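Local coordinates for protein Xaa-Pro dipeptidase (Pyrococcus horikoshii, PDB 1WY2) that probably cleaves dipeptides that end in proline, as a cobalt-dependent dimeric metallopeptidase of the M24B family whose two metal sites hold zinc ions here, at residues I329-L334 against R342-E347. Numbering follows the deposited sequence.
With ZN (zinc ion), chain D; ZN (zinc ion), chain E.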
ATOM      1  N   ILE A 329     -10.538 -13.546  17.451  1.00 15.27           N
ATOM      2  CA  ILE A 329      -9.437 -13.510  18.406  1.00 14.94           C
ATOM      3  C   ILE A 329      -8.226 -13.977  17.615  1.00 14.96           C
ATOM      4  O   ILE A 329      -8.214 -15.087  17.084  1.00 15.45           O
ATOM      5  CB  ILE A 329      -9.707 -14.440  19.603  1.00 15.41           C
ATOM      6  CG1 ILE A 329     -10.969 -13.968  20.333  1.00 16.56           C
ATOM      7  CG2 ILE A 329      -8.507 -14.432  20.546  1.00 16.97           C
ATOM      8  CD1 ILE A 329     -11.422 -14.881  21.462  1.00 17.49           C
ATOM      9  N   GLU A 330      -7.219 -13.114  17.524  1.00 15.18           N
ATOM     10  CA  GLU A 330      -6.022 -13.395  16.742  1.00 15.19           C
ATOM     11  C   GLU A 330      -4.702 -13.142  17.455  1.00 15.25           C
ATOM     12  O   GLU A 330      -4.530 -12.120  18.120  1.00 14.53           O
ATOM     13  CB  GLU A 330      -6.054 -12.551  15.459  1.00 15.68           C
ATOM     14  CG  GLU A 330      -4.711 -12.437  14.744  1.00 15.77           C
ATOM     15  CD  GLU A 330      -4.766 -11.565  13.506  1.00 18.00           C
ATOM     16  OE1 GLU A 330      -5.477 -10.540  13.527  1.00 16.74           O
ATOM     17  OE2 GLU A 330      -4.078 -11.900  12.521  1.00 18.72           O
ATOM     18  N   ASP A 331      -3.777 -14.086  17.304  1.00 15.65           N
ATOM     19  CA  ASP A 331      -2.432 -13.973  17.872  1.00 15.13           C
ATOM     20  C   ASP A 331      -1.430 -14.209  16.753  1.00 15.48           C
ATOM     21  O   ASP A 331      -1.733 -14.895  15.779  1.00 15.21           O
ATOM     22  CB  ASP A 331      -2.151 -15.059  18.924  1.00 16.52           C
ATOM     23  CG  ASP A 331      -2.678 -14.716  20.298  1.00 17.48           C
ATOM     24  OD1 ASP A 331      -2.505 -13.561  20.735  1.00 17.78           O
ATOM     25  OD2 ASP A 331      -3.245 -15.623  20.949  1.00 18.21           O
ATOM     26  N   THR A 332      -0.242 -13.629  16.892  1.00 16.28           N
ATOM     27  CA  THR A 332       0.834 -13.886  15.943  1.00 15.17           C
ATOM     28  C   THR A 332       1.653 -14.868  16.770  1.00 16.18           C
ATOM     29  O   THR A 332       1.925 -14.601  17.943  1.00 16.93           O
ATOM     30  CB  THR A 332       1.683 -12.637  15.654  1.00 17.08           C
ATOM     31  OG1 THR A 332       0.923 -11.718  14.863  1.00 13.80           O
ATOM     32  CG2 THR A 332       2.952 -13.017  14.888  1.00 14.74           C
ATOM     33  N   ILE A 333       2.010 -16.008  16.193  1.00 16.33           N
ATOM     34  CA  ILE A 333       2.776 -16.996  16.940  1.00 17.61           C
ATOM     35  C   ILE A 333       3.999 -17.480  16.188  1.00 19.55           C
ATOM     36  O   ILE A 333       4.091 -17.358  14.966  1.00 18.58           O
ATOM     37  CB  ILE A 333       1.915 -18.232  17.309  1.00 18.43           C
ATOM     38  CG1 ILE A 333       1.548 -19.017  16.047  1.00 17.77           C
ATOM     39  CG2 ILE A 333       0.650 -17.782  18.048  1.00 17.68           C
ATOM     40  CD1 ILE A 333       0.917 -20.377  16.330  1.00 19.98           C
ATOM     41  N   LEU A 334       4.938 -18.031  16.945  1.00 18.12           N
ATOM     42  CA  LEU A 334       6.169 -18.570  16.399  1.00 18.02           C
ATOM     43  C   LEU A 334       6.148 -20.080  16.597  1.00 18.83           C
ATOM     44  O   LEU A 334       5.805 -20.566  17.678  1.00 19.19           O
ATOM     45  CB  LEU A 334       7.374 -17.980  17.138  1.00 17.65           C
ATOM     46  CG  LEU A 334       8.717 -18.685  16.915  1.00 18.38           C
ATOM     47  CD1 LEU A 334       9.193 -18.463  15.487  1.00 18.01           C
ATOM     48  CD2 LEU A 334       9.734 -18.149  17.904  1.00 20.06           C
ATOM     49  N   ARG A 342       3.472 -17.641  21.784  1.00 19.25           N
ATOM     50  CA  ARG A 342       2.607 -16.521  21.431  1.00 19.55           C
ATOM     51  C   ARG A 342       3.439 -15.239  21.469  1.00 19.78           C
ATOM     52  O   ARG A 342       3.933 -14.849  22.529  1.00 18.93           O
ATOM     53  CB  ARG A 342       1.433 -16.425  22.418  1.00 19.29           C
ATOM     54  CG  ARG A 342       0.439 -17.579  22.313  1.00 19.77           C
ATOM     55  CD  ARG A 342      -0.682 -17.457  23.344  1.00 21.26           C
ATOM     56  NE  ARG A 342      -1.442 -16.218  23.189  1.00 20.74           N
ATOM     57  CZ  ARG A 342      -1.672 -15.361  24.180  1.00 22.98           C
ATOM     58  NH1 ARG A 342      -1.202 -15.612  25.396  1.00 23.28           N
ATOM     59  NH2 ARG A 342      -2.369 -14.258  23.957  1.00 22.51           N
ATOM     60  N   LEU A 343       3.609 -14.589  20.317  1.00 17.23           N
ATOM     61  CA  LEU A 343       4.396 -13.358  20.266  1.00 17.51           C
ATOM     62  C   LEU A 343       3.545 -12.192  20.755  1.00 18.26           C
ATOM     63  O   LEU A 343       4.058 -11.249  21.357  1.00 17.28           O
ATOM     64  CB  LEU A 343       4.921 -13.116  18.847  1.00 17.74           C
ATOM     65  CG  LEU A 343       5.788 -14.260  18.300  1.00 18.51           C
ATOM     66  CD1 LEU A 343       6.335 -13.872  16.932  1.00 20.34           C
ATOM     67  CD2 LEU A 343       6.941 -14.558  19.259  1.00 20.35           C
ATOM     68  N   THR A 344       2.242 -12.255  20.480  1.00 17.57           N
ATOM     69  CA  THR A 344       1.309 -11.250  20.974  1.00 18.03           C
ATOM     70  C   THR A 344       0.868 -11.872  22.296  1.00 19.43           C
ATOM     71  O   THR A 344       0.492 -13.044  22.337  1.00 21.14           O
ATOM     72  CB  THR A 344       0.114 -11.052  20.018  1.00 17.97           C
ATOM     73  OG1 THR A 344      -0.376 -12.324  19.578  1.00 18.21           O
ATOM     74  CG2 THR A 344       0.538 -10.223  18.821  1.00 18.45           C
ATOM     75  N   LYS A 345       0.918 -11.100  23.375  1.00 18.56           N
ATOM     76  CA  LYS A 345       0.607 -11.645  24.695  1.00 20.87           C
ATOM     77  C   LYS A 345      -0.611 -11.101  25.436  1.00 20.79           C
ATOM     78  O   LYS A 345      -0.884 -11.513  26.563  1.00 21.59           O
ATOM     79  CB  LYS A 345       1.849 -11.489  25.577  1.00 23.10           C
ATOM     80  CG  LYS A 345       3.115 -12.028  24.917  1.00 26.98           C
ATOM     81  CD  LYS A 345       4.377 -11.614  25.657  1.00 28.70           C
ATOM     82  CE  LYS A 345       5.622 -12.055  24.895  1.00 31.32           C
ATOM     83  NZ  LYS A 345       6.877 -11.621  25.580  1.00 34.35           N
ATOM     84  N   THR A 346      -1.342 -10.183  24.820  1.00 20.59           N
ATOM     85  CA  THR A 346      -2.523  -9.611  25.460  1.00 20.70           C
ATOM     86  C   THR A 346      -3.527 -10.693  25.846  1.00 20.49           C
ATOM     87  O   THR A 346      -3.707 -11.670  25.119  1.00 19.67           O
ATOM     88  CB  THR A 346      -3.222  -8.602  24.530  1.00 21.22           C
ATOM     89  OG1 THR A 346      -2.351  -7.491  24.292  1.00 21.58           O
ATOM     90  CG2 THR A 346      -4.514  -8.099  25.160  1.00 22.82           C
ATOM     91  N   GLU A 347      -4.179 -10.518  26.993  1.00 20.65           N
ATOM     92  CA  GLU A 347      -5.176 -11.482  27.456  1.00 21.96           C
ATOM     93  C   GLU A 347      -6.230 -11.701  26.374  1.00 21.77           C
ATOM     94  O   GLU A 347      -6.626 -10.765  25.684  1.00 21.18           O
ATOM     95  CB  GLU A 347      -5.851 -10.973  28.736  1.00 23.61           C
ATOM     96  CG  GLU A 347      -7.033 -11.814  29.200  1.00 28.04           C
ATOM     97  CD  GLU A 347      -6.644 -13.231  29.575  1.00 30.91           C
ATOM     98  OE1 GLU A 347      -7.298 -14.177  29.087  1.00 32.99           O
ATOM     99  OE2 GLU A 347      -5.687 -13.401  30.364  1.00 34.10           O
TER
HETATM  100 ZN    ZN D 405      -5.303  -9.096  12.167  1.00 17.25          ZN
HETATM  101 ZN    ZN E 406      -4.146 -11.496  10.478  1.00 18.14          ZN
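Next to the two-metal centre of the M24 metallopeptidase domain, Asp331 of strand 325-336 and Arg342, where strand 339-342 ends and the chain runs on as a loop, form a salt bridge. Arg342 grips the carboxylate side-on: NE gives a bond of 2.9 Å to Asp331 OD2, arriving from above the carboxylate plane, and NH2 reaches Asp331 OD1 at 3.3 Å. The bend at chi3 (60°) curls the long chain back toward Asp331, with the two flat groups turned 59° apart. The same NH2 also donates, in the guanidinium plane, to Thr346 O, tying down the loop. A leucine in place of Arg342 would probably leave Asp331 OD2 with Gln248 in place of a charged partner, and Thr346 O with Arg226 alone. Threonine suits position 344 because its hydroxyl can give and accept at once. Thr344 OG1, set between the backbone N and carbonyl carbon (chi1 44°), donates to Asp331 OD1 at 2.7 Å on the anti side and accepts from Thr332 N at 3.0 Å. Strands 325-336 and 339-342 form an antiparallel hairpin of the pita-bread fold, with Ile333 and Arg342 a non-hydrogen-bonded pair; beyond it, Leu343 N bonds to Thr332 O at 2.9 Å, in the carbonyl plane. Leucine fits position 343, where its two methyls divide the apolar work: CD1 lies 4.0 Å from Thr332 CG2 and CD2 packs against Leu334 CB, while Ile136 and Cys140 of helix 130-153 also touch the side chain. Glu330, whose side chain starts off away from segment 342-347, bridges the metals: OE1 binds one zinc at 2.0 Å and OE2 the other at 2.1 Å. Asp212, Asp223, His287 and Glu316 complete the protein ligands, and Thr225 OG1 hydrogen-bonds to Glu330 OE1.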